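Local coordinates for Alr1010 protein (Nostoc, PDB 3URG) that probably binds calcium ions in the cyanobacterial cell and, in this crystal, holds a sodium ion and a mercapto-nitrobenzoate group, at residues Y55-L60 and L86-D91; A115-I120 and A134-W139; G66-K71 and D111-K116. All coordinates share one frame; numbering follows the deposited sequence.

Contact 1. Residues Y55-L60 and L86-D91; sequences YLDDTL and LGMAPD. With NA (sodium ion), chain C; MNB (5-mercapto-2-nitro-benzoic acid), chain B.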
loop_
_atom_site.group_PDB
_atom_site.type_symbol
_atom_site.label_atom_id
_atom_site.label_comp_id
_atom_site.label_asym_id
_atom_site.label_seq_id
_atom_site.Cartn_x
_atom_site.Cartn_y
_atom_site.Cartn_z
ATOM N N TYR A 55 -8.225 -0.541 -6.504
ATOM C CA TYR A 55 -8.115 0.900 -6.306
ATOM C C TYR A 55 -6.643 1.336 -6.379
ATOM O O TYR A 55 -6.294 2.256 -7.114
ATOM C CB TYR A 55 -8.776 1.353 -4.998
ATOM C CG TYR A 55 -8.471 2.798 -4.620
ATOM C CD1 TYR A 55 -9.137 3.867 -5.224
ATOM C CD2 TYR A 55 -7.524 3.086 -3.647
ATOM C CE1 TYR A 55 -8.859 5.188 -4.862
ATOM C CE2 TYR A 55 -7.243 4.396 -3.281
ATOM C CZ TYR A 55 -7.907 5.437 -3.886
ATOM O OH TYR A 55 -7.596 6.726 -3.494
ATOM N N LEU A 56 -5.788 0.664 -5.644
ATOM C CA LEU A 56 -4.394 1.008 -5.595
ATOM C C LEU A 56 -3.715 0.827 -6.943
ATOM O O LEU A 56 -2.979 1.666 -7.392
ATOM C CB LEU A 56 -3.700 0.198 -4.524
ATOM C CG LEU A 56 -3.997 0.558 -3.085
ATOM C CD1 LEU A 56 -3.434 -0.393 -2.155
ATOM C CD2 LEU A 56 -3.581 1.911 -2.747
ATOM N N ASP A 57 -4.042 -0.258 -7.598
ATOM C CA ASP A 57 -3.528 -0.526 -8.929
ATOM C C ASP A 57 -3.956 0.556 -9.896
ATOM O O ASP A 57 -3.219 0.889 -10.804
ATOM C CB ASP A 57 -4.013 -1.866 -9.464
ATOM C CG ASP A 57 -3.166 -2.365 -10.628
ATOM O OD1 ASP A 57 -3.664 -3.195 -11.419
ATOM O OD2 ASP A 57 -1.999 -1.931 -10.747
ATOM N N ASP A 58 -5.162 1.076 -9.722
ATOM C CA ASP A 58 -5.671 2.119 -10.599
ATOM C C ASP A 58 -5.125 3.508 -10.293
ATOM O O ASP A 58 -4.959 4.320 -11.196
ATOM C CB ASP A 58 -7.188 2.171 -10.498
ATOM C CG ASP A 58 -7.857 1.794 -11.789
ATOM O OD1 ASP A 58 -7.900 2.655 -12.699
ATOM O OD2 ASP A 58 -8.324 0.638 -11.892
ATOM N N THR A 59 -4.862 3.776 -9.018
ATOM C CA THR A 59 -4.616 5.136 -8.552
ATOM C C THR A 59 -3.124 5.473 -8.374
ATOM O O THR A 59 -2.713 6.605 -8.596
ATOM C CB THR A 59 -5.374 5.386 -7.246
ATOM O OG1 THR A 59 -6.726 4.912 -7.392
ATOM C CG2 THR A 59 -5.384 6.883 -6.875
ATOM N N LEU A 60 -2.323 4.496 -7.961
ATOM C CA LEU A 60 -0.879 4.702 -7.854
ATOM C C LEU A 60 -0.329 4.865 -9.266
ATOM O O LEU A 60 -0.684 4.113 -10.138
ATOM C CB LEU A 60 -0.219 3.503 -7.174
ATOM C CG LEU A 60 -0.669 3.196 -5.747
ATOM C CD1 LEU A 60 -0.016 1.905 -5.224
ATOM C CD2 LEU A 60 -0.361 4.376 -4.825
ATOM N N LEU A 86 7.318 -0.847 -9.036
ATOM C CA LEU A 86 6.946 -1.219 -10.405
ATOM C C LEU A 86 5.449 -1.440 -10.616
ATOM O O LEU A 86 4.938 -1.276 -11.722
ATOM C CB LEU A 86 7.694 -2.488 -10.814
ATOM C CG LEU A 86 9.125 -2.367 -11.363
ATOM C CD1 LEU A 86 9.783 -1.026 -11.047
ATOM C CD2 LEU A 86 9.968 -3.527 -10.880
ATOM N N GLY A 87 4.749 -1.837 -9.563
ATOM C CA GLY A 87 3.330 -2.134 -9.679
ATOM C C GLY A 87 2.869 -2.939 -8.482
ATOM O O GLY A 87 3.659 -3.191 -7.569
ATOM N N MET A 88 1.595 -3.322 -8.466
ATOM C CA MET A 88 1.089 -4.193 -7.423
ATOM C C MET A 88 1.756 -5.543 -7.593
ATOM O O MET A 88 2.035 -5.962 -8.715
ATOM C CB MET A 88 -0.429 -4.358 -7.526
ATOM C CG MET A 88 -1.202 -3.042 -7.466
ATOM S SD MET A 88 -0.809 -2.096 -5.978
ATOM C CE MET A 88 -1.573 -3.071 -4.683
ATOM N N ALA A 89 1.990 -6.235 -6.517
ATOM C CA ALA A 89 2.482 -7.567 -6.605
ATOM C C ALA A 89 1.362 -8.409 -7.124
ATOM O O ALA A 89 0.233 -8.116 -6.908
ATOM C CB ALA A 89 2.899 -8.029 -5.295
ATOM N N PRO A 90 1.680 -9.519 -7.746
ATOM C CA PRO A 90 0.621 -10.398 -8.179
ATOM C C PRO A 90 -0.171 -10.785 -6.957
ATOM O O PRO A 90 0.305 -10.759 -5.855
ATOM C CB PRO A 90 1.379 -11.600 -8.712
ATOM C CG PRO A 90 2.729 -11.493 -8.130
ATOM C CD PRO A 90 3.001 -10.074 -8.065
ATOM N N ASP A 91 -1.437 -11.033 -7.170
ATOM C CA ASP A 91 -2.439 -10.981 -6.107
ATOM C C ASP A 91 -2.501 -12.234 -5.227
ATOM O O ASP A 91 -3.555 -12.558 -4.676
ATOM C CB ASP A 91 -3.832 -10.606 -6.655
ATOM C CG ASP A 91 -4.338 -11.567 -7.730
ATOM O OD1 ASP A 91 -3.688 -12.608 -7.981
ATOM O OD2 ASP A 91 -5.404 -11.270 -8.321
HETATM NA NA NA C . -1.466 2.373 -11.868
HETATM C C6 MNB B . -7.984 -11.642 -6.003
HETATM C C1 MNB B . -8.839 -12.696 -5.955
HETATM C C2 MNB B . -9.888 -12.694 -4.979
HETATM C C3 MNB B . -10.013 -11.590 -4.075
HETATM C C4 MNB B . -9.121 -10.506 -4.129
HETATM C C5 MNB B . -8.128 -10.512 -5.061
HETATM S S5 MNB B . -7.013 -9.166 -5.177
HETATM C C10 MNB B . -8.594 -13.790 -6.949
HETATM O O12 MNB B . -9.250 -14.810 -6.955
HETATM O O11 MNB B . -7.530 -13.695 -7.814
HETATM N N7 MNB B . -10.853 -13.748 -4.823
HETATM O O9 MNB B . -11.738 -13.665 -3.875
HETATM O O8 MNB B . -10.916 -14.744 -5.644
HETATM O O HOH W 1 0.491 -3.528 -11.202
HETATM O O HOH W 2 -1.379 -0.190 -13.114
HETATM O O HOH W 3 -3.239 3.812 -13.402
HETATM O O HOH W 4 0.534 3.090 -13.619
#
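M88 meets the last turns of the helix that ends at T59, touching L56, D57 and L60. Its apolar contacts come from the end of the side chain: bends at chi2 (-56°) and chi3 (-70°) fold the thioether back, so that M88 CE lies 3.9 Å from L56 CB and M88 SD 4.1 Å from L60 CD1. Both leucines cross the methionine at about a right angle. D57 meets the inner part of the same chain, its OD2 passing 3.6 Å from M88 CG. Cutting M88 back to an alanine is likely to leave L56 and L60 without their thioether partner and to open a gap against the helix.

The polar link is indirect. Water 1 donates to D57 OD2 and accepts from M88 N, 3.0 Å away, tying the carboxylate to the backbone of 86-91. Water 2 also donates to D57 OD2 and is itself a sodium ligand, which makes this carboxylate oxygen second shell to the ion.

At the far end of 86-91, D91 belongs to the pocket of the mercapto-nitrobenzoate, with D91 OD2 3.3 Å from the ligand's O11. Sodium is bound directly by D57 O (2.5 Å) and L60 O (2.6 Å), together with waters 2, 3 and 4. The ion sits at a cation site formed by main-chain carbonyls at the C-terminal end of helix 45-59, where the helix dipole would probably favour a cation.

Contact 2. Residues A115-I120 and A134-W139; sequences AKLSDI and ADWLYW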
loop_
_atom_site.group_PDB
_atom_site.type_symbol
_atom_site.label_atom_id
_atom_site.label_comp_id
_atom_site.label_asym_id
_atom_site.label_seq_id
_atom_site.Cartn_x
_atom_site.Cartn_y
_atom_site.Cartn_z
ATOM N N ALA A 115 7.263 -6.145 -1.581
ATOM C CA ALA A 115 7.285 -5.314 -0.390
ATOM C C ALA A 115 5.862 -4.920 -0.003
ATOM O O ALA A 115 5.014 -4.665 -0.881
ATOM C CB ALA A 115 8.107 -4.049 -0.652
ATOM N N LYS A 116 5.615 -4.852 1.304
ATOM C CA LYS A 116 4.389 -4.257 1.827
ATOM C C LYS A 116 4.345 -2.757 1.499
ATOM O O LYS A 116 5.292 -2.025 1.788
ATOM C CB LYS A 116 4.311 -4.451 3.347
ATOM C CG LYS A 116 4.357 -5.905 3.774
ATOM C CD LYS A 116 3.792 -6.140 5.155
ATOM C CE LYS A 116 4.798 -5.859 6.241
ATOM N NZ LYS A 116 4.436 -6.606 7.479
ATOM N N LEU A 117 3.245 -2.295 0.907
ATOM C CA LEU A 117 3.094 -0.868 0.628
ATOM C C LEU A 117 3.302 -0.047 1.906
ATOM O O LEU A 117 3.826 1.063 1.860
ATOM C CB LEU A 117 1.709 -0.583 0.028
ATOM C CG LEU A 117 1.467 0.839 -0.486
ATOM C CD1 LEU A 117 2.529 1.238 -1.513
ATOM C CD2 LEU A 117 0.076 0.962 -1.094
ATOM N N SER A 118 2.898 -0.595 3.046
ATOM C CA SER A 118 2.993 0.123 4.315
ATOM C C SER A 118 4.441 0.358 4.750
ATOM O O SER A 118 4.692 1.112 5.696
ATOM C CB SER A 118 2.243 -0.642 5.417
ATOM O OG SER A 118 2.864 -1.893 5.665
ATOM N N ASP A 119 5.380 -0.298 4.070
ATOM C CA ASP A 119 6.818 -0.118 4.334
ATOM C C ASP A 119 7.524 0.777 3.310
ATOM O O ASP A 119 8.763 0.887 3.306
ATOM C CB ASP A 119 7.529 -1.468 4.378
ATOM C CG ASP A 119 7.234 -2.249 5.650
ATOM O OD1 ASP A 119 6.974 -1.609 6.686
ATOM O OD2 ASP A 119 7.297 -3.500 5.611
ATOM N N ILE A 120 6.736 1.427 2.461
ATOM C CA ILE A 120 7.270 2.269 1.399
ATOM C C ILE A 120 7.016 3.749 1.679
ATOM O O ILE A 120 5.883 4.164 1.925
ATOM C CB ILE A 120 6.624 1.950 0.040
ATOM C CG1 ILE A 120 6.928 0.522 -0.398
ATOM C CG2 ILE A 120 7.074 2.980 -1.025
ATOM C CD1 ILE A 120 8.392 0.257 -0.624
ATOM N N ALA A 134 -1.549 7.410 1.294
ATOM C CA ALA A 134 -2.069 7.944 2.554
ATOM C C ALA A 134 -3.407 7.311 2.966
ATOM O O ALA A 134 -3.672 7.123 4.157
ATOM C CB ALA A 134 -2.213 9.456 2.462
ATOM N N ASP A 135 -4.254 7.001 1.989
ATOM C CA ASP A 135 -5.551 6.380 2.285
ATOM C C ASP A 135 -5.312 4.993 2.871
ATOM O O ASP A 135 -5.989 4.560 3.819
ATOM C CB ASP A 135 -6.394 6.245 1.015
ATOM C CG ASP A 135 -7.067 7.549 0.593
ATOM O OD1 ASP A 135 -7.504 7.614 -0.574
ATOM O OD2 ASP A 135 -7.167 8.501 1.404
ATOM N N TRP A 136 -4.357 4.280 2.287
ATOM C CA TRP A 136 -4.059 2.921 2.742
ATOM C C TRP A 136 -3.446 2.966 4.143
ATOM O O TRP A 136 -3.848 2.221 5.030
ATOM C CB TRP A 136 -3.119 2.214 1.747
ATOM C CG TRP A 136 -2.630 0.867 2.225
ATOM C CD1 TRP A 136 -1.334 0.493 2.426
ATOM C CD2 TRP A 136 -3.434 -0.272 2.569
ATOM N NE1 TRP A 136 -1.277 -0.805 2.865
ATOM C CE2 TRP A 136 -2.552 -1.301 2.964
ATOM C CE3 TRP A 136 -4.811 -0.520 2.583
ATOM C CZ2 TRP A 136 -2.999 -2.561 3.365
ATOM C CZ3 TRP A 136 -5.257 -1.791 2.981
ATOM C CH2 TRP A 136 -4.353 -2.783 3.372
ATOM N N LEU A 137 -2.467 3.849 4.339
ATOM C CA LEU A 137 -1.889 4.054 5.667
ATOM C C LEU A 137 -2.956 4.441 6.703
ATOM O O LEU A 137 -2.917 3.995 7.856
ATOM C CB LEU A 137 -0.786 5.116 5.607
ATOM C CG LEU A 137 0.420 4.684 4.767
ATOM C CD1 LEU A 137 1.480 5.788 4.670
ATOM C CD2 LEU A 137 1.012 3.412 5.357
ATOM N N TYR A 138 -3.915 5.261 6.286
ATOM C CA TYR A 138 -5.009 5.646 7.167
ATOM C C TYR A 138 -5.880 4.448 7.560
ATOM O O TYR A 138 -6.210 4.265 8.729
ATOM C CB TYR A 138 -5.864 6.735 6.503
ATOM C CG TYR A 138 -7.175 6.996 7.223
ATOM C CD1 TYR A 138 -8.362 6.438 6.766
ATOM C CD2 TYR A 138 -7.226 7.826 8.343
ATOM C CE1 TYR A 138 -9.573 6.672 7.427
ATOM C CE2 TYR A 138 -8.430 8.071 9.000
ATOM C CZ TYR A 138 -9.596 7.488 8.541
ATOM O OH TYR A 138 -10.794 7.732 9.195
ATOM N N TRP A 139 -6.263 3.647 6.572
ATOM C CA TRP A 139 -7.044 2.437 6.809
ATOM C C TRP A 139 -6.388 1.554 7.883
ATOM O O TRP A 139 -7.057 1.070 8.804
ATOM C CB TRP A 139 -7.204 1.691 5.472
ATOM C CG TRP A 139 -7.773 0.292 5.521
ATOM C CD1 TRP A 139 -7.080 -0.862 5.724
ATOM C CD2 TRP A 139 -9.134 -0.094 5.282
ATOM N NE1 TRP A 139 -7.931 -1.943 5.657
ATOM C CE2 TRP A 139 -9.193 -1.495 5.379
ATOM C CE3 TRP A 139 -10.313 0.614 5.008
ATOM C CZ2 TRP A 139 -10.384 -2.203 5.224
ATOM C CZ3 TRP A 139 -11.487 -0.093 4.848
ATOM C CH2 TRP A 139 -11.515 -1.482 4.957
HETATM O O HOH W 5 0.773 -2.835 3.090
#
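L117 and S118, in the short 3-10 segment that follows strand 111-116, lie against one side of helix 134-139, the backbones coming nearest at S118 and L137, whose CA atoms are 6.4 Å apart. W136 and L137 meet them from the helix.

L117 touches the five-membered ring of W136: L117 CD2 lies 3.8 Å from W136 CD1, and L117 CB lies 4.0 Å from that same W136 CD1. The methyl approaches obliquely. The extended first torsion of W136 (chi1 173°) carries the indole off the helix toward L117. L137 reaches across beside it: L137 CD2 comes 4.0 Å from S118 CA, so the methyl packs against S118 at its CA, with CB close behind.

The indole N-H is satisfied through water. Water 5 lies in the ring plane at the W136 edge and accepts from W136 NE1 at 2.9 Å; it also accepts from S118 N, at 3.1 Å. One water thus spans two N-H groups whose nitrogens, 4.2 Å apart, could not pair with each other, since both are donors. Holding the NE1 edge from within the ring plane, it probably helps to fix the rotation of the indole, while L117 CB and CD2 rest near the CD1 corner of the ring.

Beyond the pair, L117 also packs on L56 of helix 45-59, and W136 makes an edge-to-face contact with W52 of that helix. On the flank of helix 127-141 the salt bridges of D135 to R30 and R33 bring in helix 28-39, while a backbone bond joins L117 to M98, in the loop before strand 99-104. The contact therefore joins the end of edge strand 111-116 to the three-helix side of the molecule.

Contact 3. Residues G66-K71 and D111-K116; sequences GKWKKK and DVYTAK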
loop_
_atom_site.group_PDB
_atom_site.type_symbol
_atom_site.label_atom_id
_atom_site.label_comp_id
_atom_site.label_asym_id
_atom_site.label_seq_id
_atom_site.Cartn_x
_atom_site.Cartn_y
_atom_site.Cartn_z
ATOM N N GLY A 66 10.757 5.043 -4.197
ATOM C CA GLY A 66 10.464 5.065 -2.781
ATOM C C GLY A 66 11.598 4.525 -1.938
ATOM O O GLY A 66 12.511 3.869 -2.451
ATOM N N LYS A 67 11.548 4.831 -0.643
ATOM C CA LYS A 67 12.453 4.235 0.331
ATOM C C LYS A 67 11.711 3.064 0.944
ATOM O O LYS A 67 10.639 3.242 1.529
ATOM C CB LYS A 67 12.791 5.234 1.440
ATOM C CG LYS A 67 13.513 6.495 1.003
ATOM C CD LYS A 67 13.954 7.284 2.229
ATOM C CE LYS A 67 13.677 8.774 2.085
ATOM N NZ LYS A 67 14.572 9.431 1.091
ATOM N N TRP A 68 12.278 1.869 0.802
ATOM C CA TRP A 68 11.692 0.666 1.368
ATOM C C TRP A 68 12.422 0.251 2.642
ATOM O O TRP A 68 13.635 0.043 2.636
ATOM C CB TRP A 68 11.743 -0.468 0.347
ATOM C CG TRP A 68 11.267 -1.808 0.840
ATOM C CD1 TRP A 68 10.285 -2.058 1.772
ATOM C CD2 TRP A 68 11.723 -3.089 0.390
ATOM N NE1 TRP A 68 10.128 -3.415 1.935
ATOM C CE2 TRP A 68 10.991 -4.069 1.092
ATOM C CE3 TRP A 68 12.685 -3.504 -0.546
ATOM C CZ2 TRP A 68 11.183 -5.431 0.893
ATOM C CZ3 TRP A 68 12.875 -4.856 -0.739
ATOM C CH2 TRP A 68 12.138 -5.803 -0.018
ATOM N N LYS A 69 11.681 0.139 3.740
ATOM C CA LYS A 69 12.272 -0.381 4.964
ATOM C C LYS A 69 12.188 -1.891 4.945
ATOM O O LYS A 69 11.150 -2.476 5.267
ATOM C CB LYS A 69 11.618 0.231 6.202
ATOM C CG LYS A 69 12.362 1.462 6.655
ATOM C CD LYS A 69 11.581 2.286 7.647
ATOM C CE LYS A 69 12.404 3.477 8.128
ATOM N NZ LYS A 69 11.630 4.326 9.075
ATOM N N LYS A 70 13.286 -2.507 4.514
ATOM C CA LYS A 70 13.381 -3.950 4.385
ATOM C C LYS A 70 13.933 -4.523 5.688
ATOM O O LYS A 70 15.125 -4.383 5.992
ATOM C CB LYS A 70 14.264 -4.316 3.189
ATOM C CG LYS A 70 14.447 -5.812 2.968
ATOM C CD LYS A 70 15.221 -6.081 1.679
ATOM C CE LYS A 70 16.206 -7.227 1.840
ATOM N NZ LYS A 70 15.548 -8.547 2.036
ATOM N N LYS A 71 13.053 -5.155 6.460
ATOM C CA LYS A 71 13.377 -5.585 7.822
ATOM C C LYS A 71 13.893 -7.026 7.888
ATOM O O LYS A 71 13.407 -7.905 7.174
ATOM C CB LYS A 71 12.137 -5.452 8.711
ATOM C CG LYS A 71 11.530 -4.056 8.756
ATOM C CD LYS A 71 10.212 -4.079 9.539
ATOM C CE LYS A 71 9.570 -2.701 9.555
ATOM N NZ LYS A 71 8.251 -2.706 10.241
ATOM N N ASP A 111 17.333 -6.824 -9.286
ATOM C CA ASP A 111 16.742 -7.734 -8.314
ATOM C C ASP A 111 15.344 -7.231 -7.987
ATOM O O ASP A 111 15.188 -6.092 -7.556
ATOM C CB ASP A 111 17.564 -7.756 -7.029
ATOM C CG ASP A 111 18.949 -8.322 -7.228
ATOM O OD1 ASP A 111 19.116 -9.201 -8.102
ATOM O OD2 ASP A 111 19.865 -7.892 -6.493
ATOM N N VAL A 112 14.333 -8.068 -8.191
ATOM C CA VAL A 112 12.954 -7.686 -7.894
ATOM C C VAL A 112 12.491 -8.291 -6.571
ATOM O O VAL A 112 12.823 -9.431 -6.246
ATOM C CB VAL A 112 12.003 -8.122 -9.001
ATOM C CG1 VAL A 112 10.600 -7.670 -8.684
ATOM C CG2 VAL A 112 12.461 -7.550 -10.335
ATOM N N TYR A 113 11.728 -7.521 -5.804
ATOM C CA TYR A 113 11.277 -7.976 -4.493
ATOM C C TYR A 113 9.790 -7.711 -4.326
ATOM O O TYR A 113 9.206 -6.902 -5.045
ATOM C CB TYR A 113 12.012 -7.237 -3.372
ATOM C CG TYR A 113 13.519 -7.355 -3.379
ATOM C CD1 TYR A 113 14.173 -8.250 -2.533
ATOM C CD2 TYR A 113 14.295 -6.541 -4.202
ATOM C CE1 TYR A 113 15.571 -8.350 -2.528
ATOM C CE2 TYR A 113 15.691 -6.631 -4.203
ATOM C CZ TYR A 113 16.321 -7.534 -3.366
ATOM O OH TYR A 113 17.700 -7.622 -3.370
ATOM N N THR A 114 9.183 -8.382 -3.358
ATOM C CA THR A 114 7.821 -8.061 -2.958
ATOM C C THR A 114 7.896 -7.313 -1.638
ATOM O O THR A 114 8.548 -7.768 -0.703
ATOM C CB THR A 114 6.989 -9.334 -2.793
ATOM O OG1 THR A 114 6.970 -10.043 -4.038
ATOM C CG2 THR A 114 5.568 -8.991 -2.405
ATOM N N ALA A 115 7.263 -6.145 -1.581
ATOM C CA ALA A 115 7.285 -5.314 -0.390
ATOM C C ALA A 115 5.862 -4.920 -0.003
ATOM O O ALA A 115 5.014 -4.665 -0.881
ATOM C CB ALA A 115 8.107 -4.049 -0.652
ATOM N N LYS A 116 5.615 -4.852 1.304
ATOM C CA LYS A 116 4.389 -4.257 1.827
ATOM C C LYS A 116 4.345 -2.757 1.499
ATOM O O LYS A 116 5.292 -2.025 1.788
ATOM C CB LYS A 116 4.311 -4.451 3.347
ATOM C CG LYS A 116 4.357 -5.905 3.774
ATOM C CD LYS A 116 3.792 -6.140 5.155
ATOM C CE LYS A 116 4.798 -5.859 6.241
ATOM N NZ LYS A 116 4.436 -6.606 7.479
HETATM O O HOH W 6 7.958 -4.898 3.220
#
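Water 6 is gripped by W68 and K116: it accepts from W68 NE1 at 2.9 Å and from K116 N at 3.0 Å. It lies in the plane of the indole, at its edge, and so links the side chain of one strand to the backbone of the other.

The strands cross almost perpendicularly, at 93°, with axes 8.2 Å apart, far wider than paired neighbours. Side chains must fill the interval, and W68 does most of this. With CG opposite the backbone N (chi1 175°), its indole reaches out from strand 66-71 and is laid over A115. The methyl of A115 sits over one face of the five-membered ring in a CH-pi contact, A115 CB 3.5 Å from the W68 ring centroid. Packing is close here, for A115 CB is 3.3 Å from W68 NE1. K70 CB covers the opposite face, so the indole is held between an alanine methyl and the start of a lysine chain.

The benzo end of W68 meets Y113, with W68 CH2 3.6 Å from Y113 CB. The two rings lie obliquely, their planes at 57° and the centroids of the tyrosine and the indole's six-membered ring 5.5 Å apart.

Strands 64-72 and 111-116 are not neighbours in the sheet: 77-86 and 99-104 lie between them, and the sheet curls enough for its first and fourth strands to face each other. K71 NZ and K116 NZ are 6.1 Å apart, like charges that would probably discourage closer approach, though K71 has a weak, long ion pair with D119. The chemistry is thus chiefly aromatic and apolar packing, with one water meeting the polar need of the indole N-H.

Contact 2 lies closest to the centre of the chain and contact 3 farthest out, yet each mixes buried and more exposed residues. Contacts 2 and 3 share A115 and K116 of strand 111-116: contact 2 carries its end to the helices, contact 3 brings it against another strand of the curled sheet. Contacts 1 and 2 meet where L56 and L60 pack on L117, and probably through a hydrogen bond between Y55 and D135. Contacts 2 and 3 each use a water to bridge a tryptophan N-H to a backbone N-H, whereas in contact 1 a water joins a carboxylate to a backbone N-H, and other waters complete the sodium site.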